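Local coordinates for coenzyme F420-dependent N(5),N(10)-methenyltetrahydromethanopterin reductase-related protein (Desulfurobacterium thermolithotrophum DSM 11699, PDB 6HUZ) that binds the iron-guanylylpyridinol cofactor as a paralog of [Fe]-hydrogenase and uses tetrahydrofolate derivatives as substrates, at residues G7-L11 / V56-I60; L107-I113 / R137-S143; K252-G257 / F308-T314. The contacts are given in a common frame with arbitrary orientation. Residue numbers count along the deposited sequence, not the author numbering.

Contact 1 of 3, residues G7-L11 / V56-I60. With FE9 (iron-guanylyl pyridinol cofactor), chain B.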
loop_
_atom_site.group_PDB
_atom_site.type_symbol
_atom_site.label_atom_id
_atom_site.label_comp_id
_atom_site.label_asym_id
_atom_site.label_seq_id
_atom_site.Cartn_x
_atom_site.Cartn_y
_atom_site.Cartn_z
ATOM N N GLY A 7 -29.377 -7.934 14.258
ATOM C CA GLY A 7 -29.034 -8.839 13.162
ATOM C C GLY A 7 -28.698 -10.245 13.621
ATOM O O GLY A 7 -27.821 -10.430 14.451
ATOM N N PHE A 8 -29.403 -11.257 13.101
ATOM C CA PHE A 8 -29.143 -12.644 13.518
ATOM C C PHE A 8 -27.852 -13.195 12.911
ATOM O O PHE A 8 -27.124 -13.931 13.582
ATOM C CB PHE A 8 -30.315 -13.557 13.094
ATOM C CG PHE A 8 -30.310 -14.927 13.741
ATOM C CD1 PHE A 8 -30.910 -15.133 14.981
ATOM C CD2 PHE A 8 -29.704 -16.006 13.115
ATOM C CE1 PHE A 8 -30.929 -16.400 15.569
ATOM C CE2 PHE A 8 -29.707 -17.267 13.711
ATOM C CZ PHE A 8 -30.330 -17.459 14.933
ATOM N N GLY A 9 -27.637 -12.871 11.645
ATOM C CA GLY A 9 -26.515 -13.320 10.828
ATOM C C GLY A 9 -27.161 -14.164 9.742
ATOM O O GLY A 9 -28.171 -14.810 10.017
ATOM N N SER A 10 -26.643 -14.161 8.503
ATOM C CA SER A 10 -27.267 -14.937 7.438
ATOM C C SER A 10 -27.047 -16.451 7.510
ATOM O O SER A 10 -25.971 -16.939 7.187
ATOM C CB SER A 10 -26.853 -14.432 6.072
ATOM O OG SER A 10 -27.147 -15.377 5.049
ATOM N N LEU A 11 -28.072 -17.196 7.873
ATOM C CA LEU A 11 -27.974 -18.656 7.951
ATOM C C LEU A 11 -27.503 -19.279 6.607
ATOM O O LEU A 11 -26.605 -20.126 6.589
ATOM C CB LEU A 11 -29.322 -19.249 8.342
ATOM C CG LEU A 11 -29.739 -19.026 9.796
ATOM C CD1 LEU A 11 -31.244 -19.231 9.965
ATOM C CD2 LEU A 11 -29.009 -19.974 10.728
ATOM N N VAL A 56 -35.891 -18.231 11.005
ATOM C CA VAL A 56 -34.880 -19.046 11.672
ATOM C C VAL A 56 -35.522 -20.379 12.062
ATOM O O VAL A 56 -36.557 -20.371 12.731
ATOM C CB VAL A 56 -34.333 -18.329 12.939
ATOM C CG1 VAL A 56 -33.351 -19.222 13.703
ATOM C CG2 VAL A 56 -33.682 -17.002 12.573
ATOM N N PRO A 57 -34.923 -21.537 11.730
ATOM C CA PRO A 57 -35.535 -22.821 12.153
ATOM C C PRO A 57 -35.812 -22.879 13.666
ATOM O O PRO A 57 -35.097 -22.268 14.458
ATOM C CB PRO A 57 -34.495 -23.858 11.721
ATOM C CG PRO A 57 -33.768 -23.207 10.573
ATOM C CD PRO A 57 -33.682 -21.754 10.961
ATOM N N ASP A 58 -36.836 -23.617 14.076
ATOM C CA ASP A 58 -37.196 -23.699 15.494
ATOM C C ASP A 58 -36.088 -24.239 16.405
ATOM O O ASP A 58 -35.895 -23.709 17.490
ATOM C CB ASP A 58 -38.485 -24.512 15.668
ATOM C CG ASP A 58 -39.597 -24.023 14.763
ATOM O OD1 ASP A 58 -40.359 -23.128 15.190
ATOM O OD2 ASP A 58 -39.698 -24.526 13.621
ATOM N N GLU A 59 -35.366 -25.270 15.966
ATOM C CA GLU A 59 -34.286 -25.874 16.740
ATOM C C GLU A 59 -33.162 -24.859 17.030
ATOM O O GLU A 59 -32.635 -24.806 18.146
ATOM C CB GLU A 59 -33.748 -27.094 15.981
ATOM C CG GLU A 59 -32.747 -27.928 16.759
ATOM C CD GLU A 59 -32.619 -29.372 16.307
ATOM O OE1 GLU A 59 -33.305 -29.764 15.334
ATOM O OE2 GLU A 59 -31.830 -30.115 16.935
ATOM N N ILE A 60 -32.804 -24.046 16.030
ATOM C CA ILE A 60 -31.773 -23.034 16.187
ATOM C C ILE A 60 -32.311 -21.913 17.058
ATOM O O ILE A 60 -31.603 -21.432 17.936
ATOM C CB ILE A 60 -31.305 -22.546 14.805
ATOM C CG1 ILE A 60 -30.468 -23.646 14.139
ATOM C CG2 ILE A 60 -30.499 -21.253 14.922
ATOM C CD1 ILE A 60 -30.329 -23.510 12.624
HETATM O O2 FE9 B . -19.731 -11.719 6.952
HETATM FE FE FE9 B . -18.283 -10.137 9.360
HETATM C C1F FE9 B . -18.622 -11.705 10.243
HETATM O O1F FE9 B . -18.831 -12.672 10.794
HETATM C C2F FE9 B . -16.644 -10.076 10.186
HETATM O O2F FE9 B . -15.653 -10.033 10.727
HETATM C C8 FE9 B . -19.089 -9.009 10.668
HETATM O O18 FE9 B . -18.509 -8.652 11.677
HETATM C C7 FE9 B . -20.510 -8.534 10.416
HETATM C C6 FE9 B . -21.006 -9.331 9.243
HETATM N N1 FE9 B . -20.085 -10.177 8.602
HETATM C C5 FE9 B . -22.411 -9.231 8.816
HETATM C C5M FE9 B . -23.334 -8.275 9.517
HETATM C C4 FE9 B . -22.851 -10.044 7.671
HETATM C C3 FE9 B . -21.869 -10.934 6.992
HETATM C C3M FE9 B . -22.251 -11.811 5.827
HETATM C C2 FE9 B . -20.454 -10.977 7.519
HETATM O O3P FE9 B . -24.133 -9.870 7.246
HETATM P P1 FE9 B . -25.333 -10.899 7.575
HETATM O O1P FE9 B . -24.778 -12.192 7.941
HETATM O O2P FE9 B . -26.151 -11.113 6.196
HETATM O "O5'" FE9 B . -26.174 -10.230 8.751
HETATM C "C5'" FE9 B . -26.999 -9.092 8.552
HETATM C "C4'" FE9 B . -28.252 -9.322 9.390
HETATM O "O4'" FE9 B . -29.050 -8.145 9.383
HETATM C "C1'" FE9 B . -30.413 -8.546 9.438
HETATM C "C2'" FE9 B . -30.462 -9.757 8.532
HETATM O "O2'" FE9 B . -31.601 -10.603 8.744
HETATM C "C3'" FE9 B . -29.138 -10.443 8.848
HETATM O "O3'" FE9 B . -29.265 -11.463 9.840
HETATM N N9A FE9 B . -31.281 -7.411 9.071
HETATM C C4A FE9 B . -31.742 -6.581 9.976
HETATM N N3A FE9 B . -31.659 -6.547 11.326
HETATM C C2A FE9 B . -32.313 -5.575 11.994
HETATM N N2A FE9 B . -32.170 -5.555 13.338
HETATM N N1A FE9 B . -33.068 -4.633 11.396
HETATM C C6A FE9 B . -33.268 -4.608 10.067
HETATM O O6A FE9 B . -33.953 -3.723 9.528
HETATM C C5A FE9 B . -32.572 -5.608 9.253
HETATM N N7A FE9 B . -32.483 -5.910 7.949
HETATM C C8A FE9 B . -31.692 -7.009 7.852
HETATM O O HOH W 1 -17.382 -10.687 7.376
#
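In the Rossmann-like N-terminal domain, the glycine-rich loop that follows the first strand, 2-6, meets the cofactor on one flank and a small apolar cluster on another. The cluster is built by Leu-11, Val-56 and Phe-8, with Ile-60 completing it from the first turn of helix 58-66. Leu-11 reaches over the start of that helix: its CD1 lies 3.6 Å from Pro-57 CD and 4.0 Å from Val-56 CA, while its CD2 is 4.2 Å from Ile-60 CD1. A flexible, branched leucine can fill such an uneven hollow. Val-56 sends CG2 almost straight down the normal of the Phe-8 ring, 3.9 Å from its centroid, a CH-pi contact, and Val-56 CG1 sits 3.7 Å from Phe-8 CZ. Ile-60 CG2 meets the same CZ at 3.8 Å near the ring plane. Every contact across the two segments is apolar. Pro-57 suits the N-cap position before the helix, where its backbone needs no amide hydrogen. Phe-8 thus faces the hydrophobic side while its backbone follows the cofactor. The flanking Gly-7 and Gly-9 adopt positive-phi conformations that a side chain would crowd, and a CB on Gly-7 would also press on the ribose. The loop binds the cofactor through main-chain amides: Gly-9 N donates to FE9 O3' at 2.8 Å, and Ser-10 N to the phosphate oxygen O1P, also at 2.8 Å.

Contact 2 of 3, residues L107-I113 / R137-S143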
loop_
_atom_site.group_PDB
_atom_site.type_symbol
_atom_site.label_atom_id
_atom_site.label_comp_id
_atom_site.label_asym_id
_atom_site.label_seq_id
_atom_site.Cartn_x
_atom_site.Cartn_y
_atom_site.Cartn_z
ATOM N N LEU A 107 -32.209 4.971 22.748
ATOM C CA LEU A 107 -31.131 4.376 23.537
ATOM C C LEU A 107 -31.022 5.078 24.883
ATOM O O LEU A 107 -31.347 6.257 24.978
ATOM C CB LEU A 107 -29.798 4.406 22.753
ATOM C CG LEU A 107 -29.791 3.563 21.475
ATOM C CD1 LEU A 107 -28.596 3.931 20.543
ATOM C CD2 LEU A 107 -29.812 2.077 21.786
ATOM N N VAL A 108 -30.594 4.358 25.930
ATOM C CA VAL A 108 -30.479 4.948 27.265
ATOM C C VAL A 108 -29.407 6.002 27.290
ATOM O O VAL A 108 -28.506 5.985 26.443
ATOM C CB VAL A 108 -30.234 3.906 28.393
ATOM C CG1 VAL A 108 -31.261 2.781 28.342
ATOM C CG2 VAL A 108 -28.810 3.354 28.370
ATOM N N GLU A 109 -29.478 6.921 28.252
ATOM C CA GLU A 109 -28.451 7.956 28.331
ATOM C C GLU A 109 -27.054 7.297 28.412
ATOM O O GLU A 109 -26.893 6.285 29.093
ATOM C CB GLU A 109 -28.712 8.893 29.517
ATOM C CG GLU A 109 -27.851 10.150 29.508
ATOM C CD GLU A 109 -28.352 11.281 28.627
ATOM O OE1 GLU A 109 -29.454 11.146 28.046
ATOM O OE2 GLU A 109 -27.638 12.307 28.519
ATOM N N ASN A 110 -26.064 7.865 27.683
ATOM C CA ASN A 110 -24.671 7.405 27.598
ATOM C C ASN A 110 -24.517 6.043 26.909
ATOM O O ASN A 110 -23.493 5.397 27.078
ATOM C CB ASN A 110 -23.998 7.414 28.966
ATOM C CG ASN A 110 -24.090 8.754 29.659
ATOM O OD1 ASN A 110 -23.751 9.805 29.100
ATOM N ND2 ASN A 110 -24.553 8.755 30.897
ATOM N N ALA A 111 -25.513 5.603 26.122
ATOM C CA ALA A 111 -25.400 4.330 25.405
ATOM C C ALA A 111 -24.293 4.452 24.339
ATOM O O ALA A 111 -23.962 5.570 23.937
ATOM C CB ALA A 111 -26.707 4.005 24.704
ATOM N N VAL A 112 -23.737 3.320 23.867
ATOM C CA VAL A 112 -22.700 3.338 22.814
ATOM C C VAL A 112 -23.228 2.477 21.649
ATOM O O VAL A 112 -23.755 1.392 21.877
ATOM C CB VAL A 112 -21.281 2.901 23.306
ATOM C CG1 VAL A 112 -21.316 1.563 24.036
ATOM C CG2 VAL A 112 -20.232 2.887 22.158
ATOM N N ILE A 113 -23.115 2.986 20.407
ATOM C CA ILE A 113 -23.541 2.286 19.198
ATOM C C ILE A 113 -22.253 1.691 18.607
ATOM O O ILE A 113 -21.280 2.422 18.456
ATOM C CB ILE A 113 -24.220 3.275 18.203
ATOM C CG1 ILE A 113 -25.633 3.632 18.688
ATOM C CG2 ILE A 113 -24.242 2.705 16.783
ATOM C CD1 ILE A 113 -26.276 4.820 17.954
ATOM N N ARG A 137 -28.620 14.027 21.304
ATOM C CA ARG A 137 -27.923 12.789 21.699
ATOM C C ARG A 137 -26.393 12.874 21.671
ATOM O O ARG A 137 -25.720 11.909 21.290
ATOM C CB ARG A 137 -28.414 11.614 20.824
ATOM C CG ARG A 137 -29.874 11.181 21.114
ATOM C CD ARG A 137 -30.367 11.344 22.548
ATOM N NE ARG A 137 -29.641 10.520 23.521
ATOM C CZ ARG A 137 -29.944 9.259 23.830
ATOM N NH1 ARG A 137 -30.954 8.644 23.231
ATOM N NH2 ARG A 137 -29.235 8.604 24.738
ATOM N N GLU A 138 -25.838 13.996 22.125
ATOM C CA GLU A 138 -24.383 14.173 22.154
ATOM C C GLU A 138 -23.740 13.254 23.191
ATOM O O GLU A 138 -22.523 13.180 23.266
ATOM C CB GLU A 138 -24.029 15.627 22.473
ATOM C CG GLU A 138 -24.387 16.583 21.355
ATOM C CD GLU A 138 -25.838 17.024 21.320
ATOM O OE1 GLU A 138 -26.635 16.592 22.188
ATOM O OE2 GLU A 138 -26.177 17.811 20.409
ATOM N N ASP A 139 -24.557 12.577 23.999
ATOM C CA ASP A 139 -24.086 11.655 25.018
ATOM C C ASP A 139 -23.822 10.285 24.407
ATOM O O ASP A 139 -23.095 9.482 24.986
ATOM C CB ASP A 139 -25.154 11.514 26.115
ATOM C CG ASP A 139 -26.436 10.886 25.603
ATOM O OD1 ASP A 139 -27.099 11.506 24.740
ATOM O OD2 ASP A 139 -26.768 9.778 26.050
ATOM N N ILE A 140 -24.431 9.997 23.254
ATOM C CA ILE A 140 -24.236 8.698 22.627
ATOM C C ILE A 140 -22.825 8.528 22.105
ATOM O O ILE A 140 -22.296 9.405 21.419
ATOM C CB ILE A 140 -25.284 8.426 21.525
ATOM C CG1 ILE A 140 -26.695 8.347 22.182
ATOM C CG2 ILE A 140 -24.940 7.137 20.770
ATOM C CD1 ILE A 140 -27.681 7.514 21.470
ATOM N N GLY A 141 -22.242 7.376 22.438
ATOM C CA GLY A 141 -20.902 7.003 22.027
ATOM C C GLY A 141 -20.891 6.145 20.782
ATOM O O GLY A 141 -21.855 5.447 20.487
ATOM N N PHE A 142 -19.793 6.195 20.036
ATOM C CA PHE A 142 -19.623 5.425 18.795
ATOM C C PHE A 142 -18.341 4.657 18.828
ATOM O O PHE A 142 -17.292 5.244 19.028
ATOM C CB PHE A 142 -19.614 6.359 17.581
ATOM C CG PHE A 142 -20.977 6.960 17.391
ATOM C CD1 PHE A 142 -21.341 8.112 18.062
ATOM C CD2 PHE A 142 -21.921 6.337 16.589
ATOM C CE1 PHE A 142 -22.597 8.659 17.891
ATOM C CE2 PHE A 142 -23.177 6.880 16.437
ATOM C CZ PHE A 142 -23.509 8.034 17.091
ATOM N N SER A 143 -18.412 3.346 18.636
ATOM C CA SER A 143 -17.221 2.495 18.647
ATOM C C SER A 143 -17.533 1.233 17.857
ATOM O O SER A 143 -18.398 1.277 16.982
ATOM C CB SER A 143 -16.826 2.163 20.080
ATOM O OG SER A 143 -15.622 1.421 20.155
HETATM O O HOH W 2 -28.837 13.397 26.055
HETATM O O HOH W 3 -21.760 9.668 27.358
#
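This is a parallel strand pairing at one edge of the six-stranded Rossmann-like sheet, where strand 112-115 lies beside the outermost strand, 141-144; the helices 121-127 and 129-135 that link them make a beta-alpha-beta connection. The bonding alternates as parallel strands require: Gly-141 N donates to Ala-111 O (2.9 Å), Ile-113 N to Gly-141 O (2.8 Å) and Ser-143 N to Ile-113 O (3.0 Å). Val-112 pairs with Gly-141 on the face packed by helix 174-186. On the other face, toward helix 121-127, Ile-113 CD1 touches Phe-142 CE2 at 4.0 Å and Ile-140 CG2 at 3.9 Å, bulky apolar groups that fill the space beneath the helix.

Before the strands, two beta turns meet through polar groups. Asn-110, whose positive phi in the type II turn asparagine tolerates well, gives its N to Asp-139 OD2 at 2.6 Å. Arg-137 holds the same carboxylate in a bidentate grip, NE to OD1 and NH2 to OD2 of Asp-139, both 3.0 Å, and its NH1 donates to Leu-107 O, also at 3.0 Å. A water joins Asn-110 OD1 (2.6 Å) to Asp-139 O (2.7 Å). The planar guanidinium can thus serve a carboxylate and a carbonyl together, so a buried positive charge is balanced locally while it ties the two turns to each other at the entrance to the strands.

Contact 3 of 3, residues K252-G257 / F308-T314. With NA (sodium ion), chain I.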
loop_
_atom_site.group_PDB
_atom_site.type_symbol
_atom_site.label_atom_id
_atom_site.label_comp_id
_atom_site.label_asym_id
_atom_site.label_seq_id
_atom_site.Cartn_x
_atom_site.Cartn_y
_atom_site.Cartn_z
ATOM N N LYS A 252 -7.970 4.734 -8.513
ATOM C CA LYS A 252 -8.301 5.471 -9.700
ATOM C C LYS A 252 -8.615 4.613 -10.913
ATOM O O LYS A 252 -9.538 4.937 -11.664
ATOM C CB LYS A 252 -7.098 6.375 -10.030
ATOM C CG LYS A 252 -7.235 7.240 -11.257
ATOM C CD LYS A 252 -8.119 8.420 -11.031
ATOM C CE LYS A 252 -7.853 9.487 -12.068
ATOM N NZ LYS A 252 -8.629 10.712 -11.762
ATOM N N TYR A 253 -7.839 3.573 -11.147
ATOM C CA TYR A 253 -7.998 2.779 -12.373
ATOM C C TYR A 253 -8.420 1.342 -12.200
ATOM O O TYR A 253 -8.525 0.635 -13.192
ATOM C CB TYR A 253 -6.675 2.833 -13.204
ATOM C CG TYR A 253 -6.088 4.215 -13.418
ATOM C CD1 TYR A 253 -6.664 5.111 -14.317
ATOM C CD2 TYR A 253 -4.906 4.595 -12.792
ATOM C CE1 TYR A 253 -6.088 6.363 -14.562
ATOM C CE2 TYR A 253 -4.350 5.849 -12.998
ATOM C CZ TYR A 253 -4.940 6.732 -13.885
ATOM O OH TYR A 253 -4.361 7.971 -14.048
ATOM N N GLY A 254 -8.698 0.915 -10.986
ATOM C CA GLY A 254 -9.126 -0.461 -10.736
ATOM C C GLY A 254 -7.991 -1.457 -10.857
ATOM O O GLY A 254 -6.859 -1.110 -11.202
ATOM N N LEU A 255 -8.288 -2.700 -10.597
ATOM C CA LEU A 255 -7.256 -3.744 -10.687
ATOM C C LEU A 255 -6.712 -3.905 -12.098
ATOM O O LEU A 255 -5.552 -4.256 -12.287
ATOM C CB LEU A 255 -7.874 -5.088 -10.247
ATOM C CG LEU A 255 -7.928 -5.331 -8.736
ATOM C CD1 LEU A 255 -8.866 -6.506 -8.422
ATOM C CD2 LEU A 255 -6.525 -5.558 -8.181
ATOM N N GLU A 256 -7.558 -3.688 -13.091
ATOM C CA GLU A 256 -7.126 -3.828 -14.467
ATOM C C GLU A 256 -6.099 -2.748 -14.787
ATOM O O GLU A 256 -5.160 -3.026 -15.483
ATOM C CB GLU A 256 -8.325 -3.817 -15.439
ATOM C CG GLU A 256 -9.044 -2.485 -15.609
ATOM C CD GLU A 256 -10.208 -2.238 -14.658
ATOM O OE1 GLU A 256 -10.154 -2.716 -13.503
ATOM O OE2 GLU A 256 -11.178 -1.562 -15.066
ATOM N N GLY A 257 -6.276 -1.548 -14.259
ATOM C CA GLY A 257 -5.350 -0.456 -14.491
ATOM C C GLY A 257 -4.039 -0.728 -13.769
ATOM O O GLY A 257 -2.969 -0.528 -14.327
ATOM N N PHE A 308 -7.341 -1.817 -21.311
ATOM C CA PHE A 308 -7.296 -0.638 -20.439
ATOM C C PHE A 308 -6.484 0.499 -20.960
ATOM O O PHE A 308 -5.422 0.281 -21.521
ATOM C CB PHE A 308 -6.690 -1.017 -19.078
ATOM C CG PHE A 308 -6.420 0.186 -18.191
ATOM C CD1 PHE A 308 -7.450 0.805 -17.504
ATOM C CD2 PHE A 308 -5.144 0.731 -18.100
ATOM C CE1 PHE A 308 -7.205 1.947 -16.729
ATOM C CE2 PHE A 308 -4.894 1.850 -17.303
ATOM C CZ PHE A 308 -5.927 2.466 -16.640
ATOM N N SER A 309 -6.942 1.724 -20.714
ATOM C CA SER A 309 -6.200 2.919 -21.111
ATOM C C SER A 309 -6.472 3.988 -20.045
ATOM O O SER A 309 -7.638 4.166 -19.684
ATOM C CB SER A 309 -6.648 3.407 -22.486
ATOM O OG SER A 309 -5.633 4.209 -23.064
ATOM N N PRO A 310 -5.463 4.694 -19.481
ATOM C CA PRO A 310 -5.788 5.702 -18.456
ATOM C C PRO A 310 -6.536 6.887 -19.078
ATOM O O PRO A 310 -6.046 7.477 -20.028
ATOM C CB PRO A 310 -4.415 6.119 -17.911
ATOM C CG PRO A 310 -3.479 5.879 -19.046
ATOM C CD PRO A 310 -4.007 4.645 -19.746
ATOM N N SER A 311 -7.709 7.227 -18.552
ATOM C CA SER A 311 -8.523 8.337 -19.081
ATOM C C SER A 311 -7.917 9.697 -18.775
ATOM O O SER A 311 -7.980 10.591 -19.607
ATOM C CB SER A 311 -9.941 8.266 -18.510
ATOM O OG SER A 311 -9.917 8.098 -17.102
ATOM N N GLU A 312 -7.337 9.862 -17.579
ATOM C CA GLU A 312 -6.725 11.120 -17.209
ATOM C C GLU A 312 -5.492 10.888 -16.327
ATOM O O GLU A 312 -5.376 9.860 -15.646
ATOM C CB GLU A 312 -7.750 12.019 -16.521
ATOM C CG GLU A 312 -8.296 11.461 -15.234
ATOM C CD GLU A 312 -9.383 12.338 -14.652
ATOM O OE1 GLU A 312 -10.386 12.592 -15.357
ATOM O OE2 GLU A 312 -9.231 12.776 -13.491
ATOM N N PRO A 313 -4.556 11.851 -16.332
ATOM C CA PRO A 313 -3.348 11.694 -15.512
ATOM C C PRO A 313 -3.574 11.881 -14.022
ATOM O O PRO A 313 -4.568 12.465 -13.605
ATOM C CB PRO A 313 -2.425 12.788 -16.057
ATOM C CG PRO A 313 -3.324 13.824 -16.556
ATOM C CD PRO A 313 -4.538 13.121 -17.079
ATOM N N THR A 314 -2.634 11.387 -13.220
ATOM C CA THR A 314 -2.675 11.531 -11.773
ATOM C C THR A 314 -1.292 11.330 -11.204
ATOM O O THR A 314 -0.377 10.868 -11.900
ATOM C CB THR A 314 -3.675 10.572 -11.103
ATOM O OG1 THR A 314 -3.853 10.997 -9.741
ATOM C CG2 THR A 314 -3.211 9.117 -11.136
HETATM NA NA NA I . -12.357 -1.993 -11.623
HETATM O O HOH W 4 -14.794 -3.027 -12.362
#
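Helix 232-262 is broken in its hydrogen bonding within this contact: at Gly-254 phi is +74°, and the amides of Leu-255 and Glu-256 find no acceptor in the preceding turn. Glycine accepts this backbone readily, and a CB here would clash with the bound sodium ion. Beside the kink, Tyr-253 reaches across to the extended segment 308-314. Its hydroxyl donates to Glu-312 O, with OH and O 2.7 Å apart, and its ring packs obliquely on Pro-310, CE1 to CB 3.8 Å. A long side chain with a polar tip can thus cross an apolar gap and still satisfy a main-chain carbonyl. Phe-308 fills the space below, its CZ 3.5 Å from Tyr-253 CB, and Gly-257 CA lies 3.5 Å from the Phe-308 ring centroid, nearly on its normal, a CH-pi contact; a side chain at Gly-257 would collide with Tyr-253 CB and crowd the Phe-308 ring, so glycine suits the place. Lys-252 NZ forms a salt bridge to Glu-312 OE2 at 2.8 Å and another to Glu-325 of the second subunit. Glu-256 OE1 lies 3.0 Å from the sodium ion NA, which Lys-356 O and Glu-236 of the second subunit also bind. Tyr-253 and Pro-313 pack on Leu-166 of that subunit. Charges and an ion shared between chains fit the mainly helical C-terminal part of an [Fe]-hydrogenase-type homodimer, whose subunits associate through this region.

How the contacts relate
The three contacts follow one another along the chain without touching. Contacts 1 and 2 belong to the same Rossmann-like domain, contact 1 at the loop leaving the first strand of its sheet and contact 2 between two strands at the sheet's edge, with centres about 28 Å apart. Contact 3 lies in the helical C-terminal part, its centre about 42 to 43 Å from the others. Contact 2 is the most buried, and relies on main-chain bonds plus an internal ion pair. Contacts 1 and 3 are partly buried: the first is wholly apolar between its segments, leaving polar work to the cofactor side, whereas the third mixes aromatic packing with charges shared across the dimer.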